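Local coordinates for protein transcriptional regulator, TetR family (Agrobacterium tumefaciens str., PDB 3C2B) that probably binds cis-regulatory DNA through an N-terminal helix-turn-helix domain and regulates transcription, at the interface of chains A and B. Residues are numbered along the deposited sequence; one frame, centred on the assembly and turned at random. Chains: chain A/B, Transcriptional regulator, TetR family.

Contact 1: the interface of chains A and B. Residues chain A 29, 32, 114, 181; chain B 117, 120-122.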
# COMPACT_ATOMS: atom_id res chain seq x y z
N VAL A 29 -6.64 -4.73 -17.34
CA VAL A 29 -6.75 -5.81 -16.35
C VAL A 29 -5.98 -7.05 -16.83
O VAL A 29 -5.23 -7.68 -16.09
CB VAL A 29 -8.23 -6.16 -16.05
CG1 VAL A 29 -8.35 -7.39 -15.10
CG2 VAL A 29 -9.00 -4.93 -15.51
N GLY A 32 -1.96 -5.55 -18.26
CA GLY A 32 -1.25 -4.40 -17.67
C GLY A 32 -0.98 -3.27 -18.66
O GLY A 32 -1.51 -3.26 -19.79
N ARG A 114 -2.29 0.33 -10.70
CA ARG A 114 -1.05 -0.11 -11.33
C ARG A 114 -0.65 0.83 -12.46
O ARG A 114 0.51 1.21 -12.57
CB ARG A 114 -1.20 -1.51 -11.93
CG ARG A 114 -1.31 -2.59 -10.88
CD ARG A 114 -1.56 -3.96 -11.51
NE ARG A 114 -1.72 -4.96 -10.45
CZ ARG A 114 -2.74 -5.80 -10.40
NH1 ARG A 114 -3.66 -5.82 -11.38
NH2 ARG A 114 -2.85 -6.64 -9.39
N LEU A 181 -1.46 -5.12 -5.52
CA LEU A 181 -0.96 -4.34 -6.63
C LEU A 181 0.23 -4.99 -7.27
O LEU A 181 0.41 -4.91 -8.48
CB LEU A 181 -0.61 -2.93 -6.17
CG LEU A 181 -1.82 -2.01 -5.90
CD1 LEU A 181 -1.35 -0.66 -5.32
CD2 LEU A 181 -2.60 -1.79 -7.15
N ILE B 117 4.99 -2.87 -9.87
CA ILE B 117 3.58 -2.61 -9.92
C ILE B 117 3.15 -2.13 -11.30
O ILE B 117 2.11 -2.56 -11.80
CB ILE B 117 3.16 -1.59 -8.85
CG1 ILE B 117 3.30 -2.26 -7.47
CG2 ILE B 117 1.73 -1.06 -9.13
CD1 ILE B 117 3.04 -1.33 -6.29
N ALA B 120 2.79 -4.95 -13.64
CA ALA B 120 1.88 -6.02 -13.28
C ALA B 120 0.55 -6.00 -14.06
O ALA B 120 0.04 -4.95 -14.46
CB ALA B 120 1.61 -6.00 -11.77
N SER B 121 0.00 -7.19 -14.27
CA SER B 121 -1.40 -7.33 -14.65
C SER B 121 -2.10 -7.96 -13.45
O SER B 121 -1.48 -8.14 -12.40
CB SER B 121 -1.53 -8.26 -15.86
OG SER B 121 -1.05 -9.54 -15.53
N ARG B 122 -3.38 -8.27 -13.60
CA ARG B 122 -4.08 -9.14 -12.67
C ARG B 122 -3.19 -10.30 -12.17
O ARG B 122 -3.32 -10.75 -11.02
CB ARG B 122 -5.34 -9.71 -13.33
CG ARG B 122 -5.94 -10.91 -12.61
CD ARG B 122 -7.43 -11.01 -12.83
NE ARG B 122 -8.02 -12.17 -12.17
CZ ARG B 122 -7.82 -13.44 -12.53
NH1 ARG B 122 -8.44 -14.42 -11.88
NH2 ARG B 122 -7.00 -13.74 -13.53
O HOH W 1 -4.38 -8.91 -9.29

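Contact 2: the interface of chains A and B. Residues chain A 178, 182; chain B 113, 116-117, 125, 128, 131-132.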
# COMPACT_ATOMS: atom_id res chain seq x y z
N VAL A 178 -0.87 -2.59 -1.45
CA VAL A 178 0.46 -2.81 -2.05
C VAL A 178 0.71 -4.30 -2.47
O VAL A 178 1.00 -4.57 -3.64
CB VAL A 178 1.65 -2.18 -1.20
CG1 VAL A 178 2.99 -2.44 -1.85
CG2 VAL A 178 1.48 -0.69 -1.07
N LEU A 182 1.04 -5.63 -6.45
CA LEU A 182 2.22 -6.39 -6.88
C LEU A 182 1.76 -7.72 -7.46
O LEU A 182 2.54 -8.42 -8.07
CB LEU A 182 3.20 -6.60 -5.70
CG LEU A 182 4.00 -5.39 -5.19
CD1 LEU A 182 4.54 -5.65 -3.78
CD2 LEU A 182 5.21 -5.01 -6.12
N ASN B 113 9.30 -0.68 -6.56
CA ASN B 113 7.90 -0.99 -6.41
C ASN B 113 7.09 -0.43 -7.57
O ASN B 113 6.19 -1.08 -8.04
CB ASN B 113 7.38 -0.45 -5.09
CG ASN B 113 7.67 -1.35 -3.95
OD1 ASN B 113 7.00 -2.36 -3.77
ND2 ASN B 113 8.64 -0.97 -3.13
N ALA B 116 7.69 -2.80 -10.45
CA ALA B 116 7.05 -4.09 -10.32
C ALA B 116 5.53 -3.93 -10.47
O ALA B 116 4.86 -4.74 -11.11
CB ALA B 116 7.39 -4.73 -9.01
N ILE B 117 4.99 -2.87 -9.87
CA ILE B 117 3.58 -2.61 -9.92
C ILE B 117 3.15 -2.13 -11.30
O ILE B 117 2.11 -2.56 -11.80
CB ILE B 117 3.16 -1.59 -8.85
CG1 ILE B 117 3.30 -2.26 -7.47
CG2 ILE B 117 1.73 -1.06 -9.13
CD1 ILE B 117 3.04 -1.33 -6.29
N SER B 125 3.72 -9.74 -11.78
CA SER B 125 4.91 -9.69 -12.62
C SER B 125 6.00 -10.46 -11.88
O SER B 125 5.87 -10.72 -10.70
CB SER B 125 5.36 -8.25 -12.81
OG SER B 125 5.63 -7.66 -11.54
N GLY B 128 7.45 -8.39 -9.22
CA GLY B 128 6.45 -8.43 -8.19
C GLY B 128 6.59 -9.63 -7.27
O GLY B 128 6.50 -9.48 -6.05
N LEU B 131 9.73 -9.08 -4.97
CA LEU B 131 9.45 -8.16 -3.84
C LEU B 131 8.48 -8.72 -2.76
O LEU B 131 8.65 -8.47 -1.56
CB LEU B 131 8.93 -6.83 -4.40
CG LEU B 131 9.85 -5.98 -5.29
CD1 LEU B 131 9.00 -4.89 -5.83
CD2 LEU B 131 11.01 -5.42 -4.47
N LEU B 132 7.45 -9.44 -3.18
CA LEU B 132 6.50 -10.08 -2.24
C LEU B 132 7.27 -11.10 -1.37
O LEU B 132 6.98 -11.26 -0.18
CB LEU B 132 5.40 -10.80 -3.04
CG LEU B 132 3.94 -10.34 -3.22
CD1 LEU B 132 3.50 -9.06 -2.47
CD2 LEU B 132 3.51 -10.34 -4.69
O HOH W 2 3.42 -10.85 -8.83

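Contact 1: the interface of chains A and B
B:Arg122 and A:Val29 are joined across the interface by a backbone hydrogen bond. The amide N of B:Arg122 donates a hydrogen bond to the carbonyl O of A:Val29, 3.2 Å away. The amide lies in the carbonyl plane, and the bond is fairly straight, 162° at the hydrogen. The side chain of B:Arg122 contributes mainly CB, which rests near the same carbonyl oxygen. CB of B:Ser121 rests near both that oxygen and the backbone N of A:Gly32.

The guanidinium of A:Arg114 makes the main polar side-chain contact. One of its faces receives the carbonyl O of B:Ser121, which sits over the centre of the plane, 3.3 Å from CZ. The oxygen approaches the face from above, not in the plane as a hydrogen-bond acceptor would. The positive charge would probably favour an oxygen there. Within chain A, NE of A:Arg114 donates to the carbonyl O of A:Leu181 at 2.9 Å. The acceptor lies almost in the guanidinium plane, and the bond is nearly linear, 173° at the hydrogen. This bond helps fix the rotation of the group. At another edge, water 1 lies 2.7 Å from NH2 of A:Arg114 and also 2.7 Å from the carbonyl O of B:Arg122, so it bridges the chains.

Apolar contacts line the stem of the arginine. Its chain is extended from CG to NE and crosses B:Ile117 at about a right angle. CG2 of B:Ile117 comes within 3.7 Å of CA of A:Arg114. Further out, CD of A:Arg114 lies 3.8 Å from CB of B:Ala120. CD1 of B:Ile117 also meets CB of A:Leu181.

The patch is part of a two-fold interface between two copies of the protein, probably the dimer interface usual for TetR regulators. On chain A it combines the end of helix 15-31, the loop residue just after it, and helices 107-120 and 176-181. On chain B it takes the end of helix 107-119 and the loop that follows.

Contact 2: the interface of chains A and B
A:Leu182 pushes its side chain between two helices of chain B, 107-119 and 126-134. It hides 100 Å² of its surface against the partner chain. Its CG lies anti to the carbonyl carbon, chi1 -72°, and its two methyls meet different parts of chain B.

CD2 touches both helices. It packs 3.6 Å from CG1 of B:Ile117 and also 3.6 Å from CB of B:Ala116. From helix 126-134, CD1 of B:Leu131 comes within 3.8 Å of the same A:Leu182 CD2 methyl. The side chains of A:Leu182 and B:Ile117 cross at a slant.

The other methyl is turned towards B:Leu132. CD1 of A:Leu182 lies 3.8 Å from CD1 of B:Leu132. These two leucines run past each other in opposite directions. CD2 of B:Leu132 reaches back to CB of A:Leu182, near the base of its side chain. B:Leu132 is modelled with chi2 near -4°, so which of its methyls touches what is less certain. B:Asn113 flanks the tip. Its amide oxygen OD1 stands loosely beside both methyls of A:Leu182. A:Val178 is a more distant neighbour, with CG1 towards that oxygen.

One end of the groove is tied together within chain B. The hydroxyl OG of B:Ser125 donates to the carbonyl O of B:Ala116 over 3.0 Å, with the donor tilted 21° from the carbonyl plane. The same OG accepts a bond from N of B:Gly128, as an N-cap serine does just before a helix, here 126-134. The serine thus links this helix to helix 107-119 and probably helps to hold the groove's shape. B:Gly128 presents its CA to the carbonyl of A:Leu182, with no side chain in between.

Water 2 makes a polar link across the chains. It lies 2.7 Å from the carbonyl O of A:Leu182. Both backbone groups of B:Ser125 hold it, N at 3.2 Å and O at 3.1 Å.

The C-alpha centres of contact 1 and contact 2 are about 9 Å apart, so the two form one continuous stretch of the interface. They share B:Ile117, which gives mainly CG2 and CD1 to contact 1 and CG1 to contact 2. Chain A supplies consecutive residues, A:Leu181 to contact 1 and A:Leu182 to contact 2. Helix 107-119 of chain B also serves both. Contact 1 reaches helix 15-31 of chain A, so the patches may couple the N-terminal region to the partner chain. The two-fold repeats both contacts with the chains exchanged. This would fit the dimers typical of TetR regulators.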